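Local atomic coordinates of 2-hydroxyethylphosphonate dioxygenase (Streptomyces viridochromogenes, PDB entry 4YAR), a protein that uses non-heme iron and molecular oxygen to cleave 2-hydroxyethylphosphonate to hydroxymethylphosphonate and formate during phosphinothricin tripeptide (bialaphos) biosynthesis. Residues T72-A78 with D383-G389; N356-V360 with R393-H397; R121-L125 with R146-I151. The protein carries 1 engineered substitution. The contacts are given in a common frame with arbitrary orientation. Numbering follows the deposited sequence.

Contact 1: residues T72-A78 with D383-G389; sequences TVVHKSA and DGSAWTG. With CD (cadmium ion), chain D.
Two short antiparallel strands, 73-76 and 385-388, pair here at one margin of a large sheet, with strand 73-76 as its outermost strand within the chain and strand 355-362 on the far side of 385-388. The segment axes approach to 4.6 Å at 168°. The register sets Val73 against Thr388 and His75 against Ala386 as non-hydrogen-bonded pairs, and Val74 against Trp387 and Lys76 against Ser385 as hydrogen-bonded pairs. Both strands are extended, with phi near -120 to -150° and psi near 127 to 165°. Bonds run from Val74 N to Trp387 O (3.2 Å), Trp387 N to Val74 O (2.8 Å), Lys76 N to Ser385 O (2.9 Å), Ser385 N to Lys76 O (3.0 Å) and Gly389 N to Thr72 O (3.0 Å). A strand from the N-terminal half thus completes a sheet built from the C-terminal half, an addition consistent with the tandem cupin architecture of this family. On one face, Val74 (t) lays CG2 4.0 Å from CE3 of Trp387 (t), whose NE1 bonds to Glu355, while Lys76, extended in all-t, reaches Thr100 O. On the other, His75 (p) swings away from the pairing and binds a cadmium ion through NE2 at 2.5 Å, a different ion from the one on the iron ligands His129 and His182. A water donates to Lys76 O (3.0 Å) and Asp383 O (2.7 Å) and accepts from Ser385 OG (2.6 Å), which itself accepts from Ala102 N. Ser77 (p) then N-caps helix 78-82, its backbone N donating to Glu80 OE1.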
# COMPACT_ATOMS: atom_id res chain seq x y z
N THR A 72 -17.31 1.65 -4.23
CA THR A 72 -16.61 1.75 -5.50
C THR A 72 -15.79 3.05 -5.51
O THR A 72 -14.61 3.03 -5.79
CB THR A 72 -17.58 1.77 -6.70
OG1 THR A 72 -18.53 2.84 -6.50
CG2 THR A 72 -18.33 0.49 -6.75
N VAL A 73 -16.46 4.18 -5.30
CA VAL A 73 -15.83 5.50 -5.39
C VAL A 73 -16.31 6.33 -4.22
O VAL A 73 -17.49 6.29 -3.88
CB VAL A 73 -16.10 6.22 -6.68
CG1 VAL A 73 -15.63 7.71 -6.65
CG2 VAL A 73 -15.42 5.50 -7.81
N VAL A 74 -15.36 7.06 -3.60
CA VAL A 74 -15.67 8.04 -2.54
C VAL A 74 -15.05 9.34 -3.03
O VAL A 74 -13.96 9.30 -3.64
CB VAL A 74 -14.96 7.62 -1.23
CG1 VAL A 74 -15.09 8.73 -0.20
CG2 VAL A 74 -15.60 6.30 -0.75
N HIS A 75 -15.72 10.46 -2.84
CA HIS A 75 -15.20 11.76 -3.31
C HIS A 75 -15.42 12.86 -2.25
O HIS A 75 -16.22 12.69 -1.31
CB HIS A 75 -15.78 12.12 -4.66
CG HIS A 75 -17.26 12.04 -4.68
ND1 HIS A 75 -18.07 13.01 -4.12
CD2 HIS A 75 -18.09 11.10 -5.20
CE1 HIS A 75 -19.34 12.66 -4.27
NE2 HIS A 75 -19.37 11.50 -4.90
N LYS A 76 -14.64 13.94 -2.35
CA LYS A 76 -14.59 14.98 -1.34
C LYS A 76 -14.34 16.28 -2.03
O LYS A 76 -13.39 16.40 -2.82
CB LYS A 76 -13.45 14.72 -0.33
CG LYS A 76 -13.45 15.68 0.85
CD LYS A 76 -12.50 15.17 1.91
CE LYS A 76 -12.52 16.01 3.15
NZ LYS A 76 -11.78 15.29 4.22
N SER A 77 -15.18 17.29 -1.79
CA SER A 77 -15.11 18.47 -2.64
C SER A 77 -13.98 19.35 -2.11
O SER A 77 -13.47 19.11 -1.07
CB SER A 77 -16.42 19.24 -2.59
OG SER A 77 -16.55 19.78 -1.26
N ALA A 78 -13.55 20.31 -2.91
CA ALA A 78 -12.53 21.26 -2.50
C ALA A 78 -13.01 21.93 -1.23
O ALA A 78 -12.21 22.14 -0.33
CB ALA A 78 -12.25 22.26 -3.60
N ASP A 383 -8.05 20.83 -5.52
CA ASP A 383 -8.21 20.34 -4.13
C ASP A 383 -9.36 19.33 -3.87
O ASP A 383 -9.36 18.64 -2.82
CB ASP A 383 -8.28 21.44 -3.09
CG ASP A 383 -7.00 22.29 -3.00
OD1 ASP A 383 -5.90 21.88 -3.51
OD2 ASP A 383 -7.10 23.45 -2.50
N GLY A 384 -10.33 19.23 -4.76
CA GLY A 384 -11.21 18.07 -4.79
C GLY A 384 -10.45 16.78 -5.00
O GLY A 384 -9.39 16.77 -5.69
N SER A 385 -11.01 15.69 -4.46
CA SER A 385 -10.30 14.41 -4.52
C SER A 385 -11.28 13.26 -4.59
O SER A 385 -12.48 13.42 -4.26
CB SER A 385 -9.42 14.26 -3.27
OG SER A 385 -10.18 14.38 -2.09
N ALA A 386 -10.74 12.10 -4.97
CA ALA A 386 -11.47 10.88 -4.97
C ALA A 386 -10.64 9.64 -4.61
O ALA A 386 -9.39 9.67 -4.67
CB ALA A 386 -12.11 10.69 -6.31
N TRP A 387 -11.36 8.55 -4.31
CA TRP A 387 -10.75 7.22 -4.05
C TRP A 387 -11.42 6.23 -4.93
O TRP A 387 -12.62 6.31 -5.04
CB TRP A 387 -10.94 6.85 -2.61
CG TRP A 387 -10.60 5.46 -2.28
CD1 TRP A 387 -9.38 5.00 -1.90
CD2 TRP A 387 -11.46 4.32 -2.27
NE1 TRP A 387 -9.42 3.68 -1.67
CE2 TRP A 387 -10.69 3.23 -1.89
CE3 TRP A 387 -12.82 4.12 -2.58
CZ2 TRP A 387 -11.25 1.94 -1.75
CZ3 TRP A 387 -13.34 2.83 -2.48
CH2 TRP A 387 -12.55 1.79 -2.04
N THR A 388 -10.68 5.32 -5.56
CA THR A 388 -11.31 4.23 -6.32
C THR A 388 -10.90 2.90 -5.71
O THR A 388 -9.72 2.75 -5.41
CB THR A 388 -10.98 4.29 -7.79
OG1 THR A 388 -9.60 4.15 -8.03
CG2 THR A 388 -11.40 5.70 -8.42
N GLY A 389 -11.86 1.96 -5.52
CA GLY A 389 -11.57 0.60 -5.07
C GLY A 389 -10.81 -0.16 -6.16
O GLY A 389 -10.72 0.29 -7.31
CD CD D . -21.72 10.67 -4.61
O HOH W 1 -10.77 16.86 -1.43

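Contact 2: residues N356-V360 with R393-H397; sequences NHYVV and RHRWH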
# COMPACT_ATOMS: atom_id res chain seq x y z
N ASN A 356 -6.78 3.51 -5.83
CA ASN A 356 -6.25 4.81 -6.24
C ASN A 356 -6.79 5.93 -5.35
O ASN A 356 -8.01 5.92 -4.95
CB ASN A 356 -6.71 5.19 -7.68
CG ASN A 356 -6.18 4.28 -8.79
OD1 ASN A 356 -5.06 3.84 -8.78
ND2 ASN A 356 -7.03 4.03 -9.81
N HIS A 357 -5.95 6.96 -5.15
CA HIS A 357 -6.39 8.18 -4.57
C HIS A 357 -6.02 9.31 -5.49
O HIS A 357 -4.82 9.34 -6.01
CB HIS A 357 -5.71 8.43 -3.19
CG HIS A 357 -6.02 7.41 -2.15
ND1 HIS A 357 -6.94 7.63 -1.15
CD2 HIS A 357 -5.51 6.20 -1.91
CE1 HIS A 357 -6.94 6.62 -0.32
NE2 HIS A 357 -6.12 5.73 -0.78
N TYR A 358 -7.00 10.14 -5.86
CA TYR A 358 -6.73 11.18 -6.81
C TYR A 358 -6.94 12.56 -6.18
O TYR A 358 -7.91 12.74 -5.43
CB TYR A 358 -7.72 11.14 -8.01
CG TYR A 358 -7.56 10.01 -9.00
CD1 TYR A 358 -6.61 10.03 -9.99
CD2 TYR A 358 -8.37 8.90 -8.91
CE1 TYR A 358 -6.50 9.04 -10.90
CE2 TYR A 358 -8.27 7.87 -9.81
CZ TYR A 358 -7.33 7.93 -10.82
OH TYR A 358 -7.20 6.92 -11.74
N VAL A 359 -6.12 13.52 -6.56
CA VAL A 359 -6.36 14.95 -6.23
C VAL A 359 -6.19 15.86 -7.41
O VAL A 359 -5.16 15.79 -8.18
CB VAL A 359 -5.56 15.44 -5.01
CG1 VAL A 359 -4.07 15.35 -5.27
CG2 VAL A 359 -5.98 16.88 -4.61
N VAL A 360 -7.20 16.69 -7.63
CA VAL A 360 -7.23 17.60 -8.76
C VAL A 360 -6.36 18.83 -8.42
O VAL A 360 -6.51 19.41 -7.36
CB VAL A 360 -8.66 18.11 -9.07
CG1 VAL A 360 -8.62 19.07 -10.22
CG2 VAL A 360 -9.61 16.99 -9.39
N ARG A 393 -13.75 0.44 -12.71
CA ARG A 393 -13.49 1.02 -14.02
C ARG A 393 -14.00 2.48 -13.98
O ARG A 393 -15.05 2.77 -13.48
CB ARG A 393 -14.14 0.18 -15.15
CG ARG A 393 -14.06 0.69 -16.58
CD ARG A 393 -15.24 0.12 -17.38
NE ARG A 393 -14.95 -1.21 -17.89
CZ ARG A 393 -15.86 -2.13 -18.24
NH1 ARG A 393 -17.19 -1.90 -18.11
NH2 ARG A 393 -15.47 -3.32 -18.70
N HIS A 394 -13.16 3.35 -14.42
CA HIS A 394 -13.40 4.82 -14.32
C HIS A 394 -12.61 5.55 -15.38
O HIS A 394 -11.76 5.00 -16.12
CB HIS A 394 -13.06 5.34 -12.88
CG HIS A 394 -11.62 5.20 -12.50
ND1 HIS A 394 -11.01 4.00 -12.20
CD2 HIS A 394 -10.65 6.15 -12.40
CE1 HIS A 394 -9.75 4.20 -11.90
NE2 HIS A 394 -9.50 5.50 -12.02
N ARG A 395 -12.94 6.83 -15.52
CA ARG A 395 -12.27 7.67 -16.48
C ARG A 395 -12.46 9.13 -16.04
O ARG A 395 -13.33 9.45 -15.26
CB ARG A 395 -12.85 7.44 -17.88
CG ARG A 395 -14.31 7.79 -17.92
CD ARG A 395 -14.94 7.22 -19.17
NE ARG A 395 -15.16 5.79 -19.02
CZ ARG A 395 -16.13 5.23 -18.31
NH1 ARG A 395 -17.03 5.96 -17.73
NH2 ARG A 395 -16.20 3.89 -18.22
N TRP A 396 -11.57 9.97 -16.52
CA TRP A 396 -11.64 11.45 -16.30
C TRP A 396 -11.94 12.15 -17.65
O TRP A 396 -11.34 11.78 -18.68
CB TRP A 396 -10.36 11.98 -15.75
CG TRP A 396 -10.02 11.58 -14.37
CD1 TRP A 396 -9.25 10.52 -14.02
CD2 TRP A 396 -10.38 12.24 -13.14
NE1 TRP A 396 -9.14 10.45 -12.64
CE2 TRP A 396 -9.83 11.49 -12.08
CE3 TRP A 396 -11.15 13.36 -12.81
CZ2 TRP A 396 -10.01 11.84 -10.75
CZ3 TRP A 396 -11.34 13.70 -11.51
CH2 TRP A 396 -10.73 12.97 -10.48
N HIS A 397 -12.81 13.16 -17.61
CA HIS A 397 -13.08 14.09 -18.76
C HIS A 397 -12.82 15.53 -18.28
O HIS A 397 -12.86 15.81 -17.08
CB HIS A 397 -14.57 14.08 -19.32
CG HIS A 397 -15.12 12.73 -19.67
ND1 HIS A 397 -14.42 11.77 -20.40
CD2 HIS A 397 -16.34 12.19 -19.44
CE1 HIS A 397 -15.17 10.68 -20.55
NE2 HIS A 397 -16.34 10.92 -19.98
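A tyrosine-histidine hydrogen bond spans the interior between two strands that are not partners in any sheet: Tyr358 OH lies 2.7 Å from His394 NE2, and either could be the donor. Strands 356-360 and 394-397 run almost parallel, at 8°, but their axes stay 11.7 Å apart, so only side chains bridge the gap. They belong to facing sheets, strand 355-362 to the larger and strand 394-397 to a three-stranded one, as expected of the two walls of the C-terminal cupin-type barrel. Tyr358 (m), His394 (p) and Trp396 (m) all point toward the opposite strand and form a buried aromatic cluster. The Trp396 indole turns its edge to the face of the Tyr358 ring in a T-shaped stack, with the five-membered ring centroid 4.7 Å from the phenol centroid and the planes at 75°; NE1 of Trp396 comes to 3.5 Å from CE1 of Tyr358. The Tyr358 and His394 rings meet rim to rim, their planes at 69°. Lys404 also bonds to Tyr358 OH, and His394 ND1 is satisfied by Val392 O. Leu367 and Leu380 touch the indole, and CG2 of Val360 rests 4.3 Å from CZ3 of Trp396.

Contact 3: residues R121-L125 with R146-I151; sequences RLPAL and RWGEEI
Hydrogen bonds from one arginine organise this meeting of two loops. Arg146, at the end of strand 143-146, is fully extended (chi1 to chi4 all near 180°). Its NH1 donates to Pro123 O (2.8 Å), a carbonyl that also receives Ser183 OG. Within its own segment, NE donates to Gly148 O (3.0 Å) and NH2 to Glu149 O (2.9 Å), so the guanidinium ties the turn after the strand to residues 121-125. Those, from Leu122 on, follow a polyproline-II-like course, with phi near -70° and psi 124 to 152°. The CA atoms of Pro123 and Arg146 are 7.5 Å apart. Both loops belong to the N-terminal cupin domain, with the iron site, here occupied by cadmium: the side chain of Leu125 is about 6 Å from that of the iron ligand His182. Apolar contacts sandwich the guanidinium, with Leu125 (m, t) CG over one face and Leu122 (t, p) CD2 over the opposite one, 3.9 Å from Arg146 CZ. Leu122 CD1 reaches Ile151 CG1 at 4.1 Å.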
# COMPACT_ATOMS: atom_id res chain seq x y z
N ARG A 121 14.16 29.17 10.41
CA ARG A 121 14.02 28.32 11.54
C ARG A 121 14.21 26.90 11.08
O ARG A 121 13.54 26.44 10.13
CB ARG A 121 12.66 28.51 12.20
CG ARG A 121 12.40 27.60 13.41
CD ARG A 121 11.01 27.79 14.04
NE ARG A 121 10.85 29.17 14.47
CZ ARG A 121 11.23 29.62 15.66
NH1 ARG A 121 11.73 28.80 16.55
NH2 ARG A 121 11.06 30.90 15.97
N LEU A 122 15.08 26.18 11.75
CA LEU A 122 15.30 24.79 11.41
C LEU A 122 14.05 24.00 11.88
O LEU A 122 13.57 24.16 13.00
CB LEU A 122 16.57 24.31 12.12
CG LEU A 122 17.32 23.19 11.47
CD1 LEU A 122 17.99 23.78 10.23
CD2 LEU A 122 18.34 22.68 12.46
N PRO A 123 13.43 23.22 10.96
CA PRO A 123 12.16 22.63 11.28
C PRO A 123 12.32 21.39 12.20
O PRO A 123 12.97 20.43 11.84
CB PRO A 123 11.59 22.19 9.90
CG PRO A 123 12.79 21.99 9.03
CD PRO A 123 13.83 22.98 9.57
N ALA A 124 11.66 21.42 13.35
CA ALA A 124 11.83 20.40 14.35
C ALA A 124 11.30 19.10 13.76
O ALA A 124 10.31 19.13 13.03
CB ALA A 124 11.09 20.79 15.64
N LEU A 125 11.99 18.01 14.04
CA LEU A 125 11.60 16.70 13.46
C LEU A 125 10.37 16.08 14.09
O LEU A 125 10.07 16.33 15.26
CB LEU A 125 12.78 15.72 13.60
CG LEU A 125 14.01 16.05 12.74
CD1 LEU A 125 15.16 15.23 13.30
CD2 LEU A 125 13.83 15.73 11.28
N ARG A 146 14.07 17.82 5.69
CA ARG A 146 14.99 17.39 6.78
C ARG A 146 14.74 15.96 7.19
O ARG A 146 13.58 15.59 7.49
CB ARG A 146 14.87 18.31 8.00
CG ARG A 146 15.94 18.14 9.06
CD ARG A 146 15.65 18.99 10.29
NE ARG A 146 16.63 18.74 11.36
CZ ARG A 146 16.57 19.25 12.57
NH1 ARG A 146 15.54 20.05 12.92
NH2 ARG A 146 17.54 18.97 13.45
N TRP A 147 15.82 15.15 7.24
CA TRP A 147 15.76 13.70 7.57
C TRP A 147 16.74 13.24 8.65
O TRP A 147 17.00 12.06 8.74
CB TRP A 147 16.00 12.81 6.32
CG TRP A 147 15.04 13.15 5.33
CD1 TRP A 147 13.68 12.87 5.38
CD2 TRP A 147 15.22 14.06 4.25
NE1 TRP A 147 13.04 13.51 4.34
CE2 TRP A 147 13.96 14.27 3.65
CE3 TRP A 147 16.33 14.73 3.71
CZ2 TRP A 147 13.79 15.08 2.52
CZ3 TRP A 147 16.15 15.49 2.60
CH2 TRP A 147 14.89 15.67 2.01
N GLY A 148 17.22 14.16 9.49
CA GLY A 148 18.23 13.83 10.54
C GLY A 148 18.49 15.04 11.44
O GLY A 148 18.10 16.17 11.14
N GLU A 149 19.14 14.77 12.57
CA GLU A 149 19.41 15.76 13.56
C GLU A 149 20.43 16.74 13.08
O GLU A 149 20.24 17.94 13.17
CB GLU A 149 19.90 15.07 14.83
CG GLU A 149 18.78 14.30 15.51
CD GLU A 149 17.84 15.17 16.32
OE1 GLU A 149 18.18 16.33 16.62
OE2 GLU A 149 16.76 14.67 16.70
N GLU A 150 21.51 16.20 12.55
CA GLU A 150 22.62 16.97 12.07
C GLU A 150 22.27 17.45 10.62
O GLU A 150 21.68 16.70 9.88
CB GLU A 150 23.88 16.04 12.14
CG GLU A 150 25.28 16.67 12.13
CD GLU A 150 26.39 15.64 11.84
OE1 GLU A 150 26.43 14.58 12.51
OE2 GLU A 150 27.24 15.88 10.95
N ILE A 151 22.61 18.69 10.27
CA ILE A 151 22.45 19.23 8.90
C ILE A 151 23.63 18.97 7.98
O ILE A 151 24.68 19.59 8.13
CB ILE A 151 22.17 20.74 8.92
CG1 ILE A 151 20.93 21.02 9.79
CG2 ILE A 151 21.98 21.30 7.51
CD1 ILE A 151 19.74 20.13 9.45

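Overall arrangement
Contacts 1 and 2 adjoin, with centres 8 Å apart, because strands 385-388 and 355-362 are neighbours in one antiparallel sheet; Ala386 O probably accepts a hydrogen bond from Tyr358 N, at 2.7 Å. Along the chain their segments alternate, and strand 394-397 follows 385-388 directly. Contact 3 lies apart, its centre 34 Å from that of contact 1 and 35 Å from that of contact 2. It is nested in the 304 residues between the segments of contact 1 and ends before contact 2 begins. Contact 3 thus joins two loops near the N-terminal metal site, contact 2 lies between two C-terminal sheets, and contact 1 adds an N-terminal strand to the larger of these.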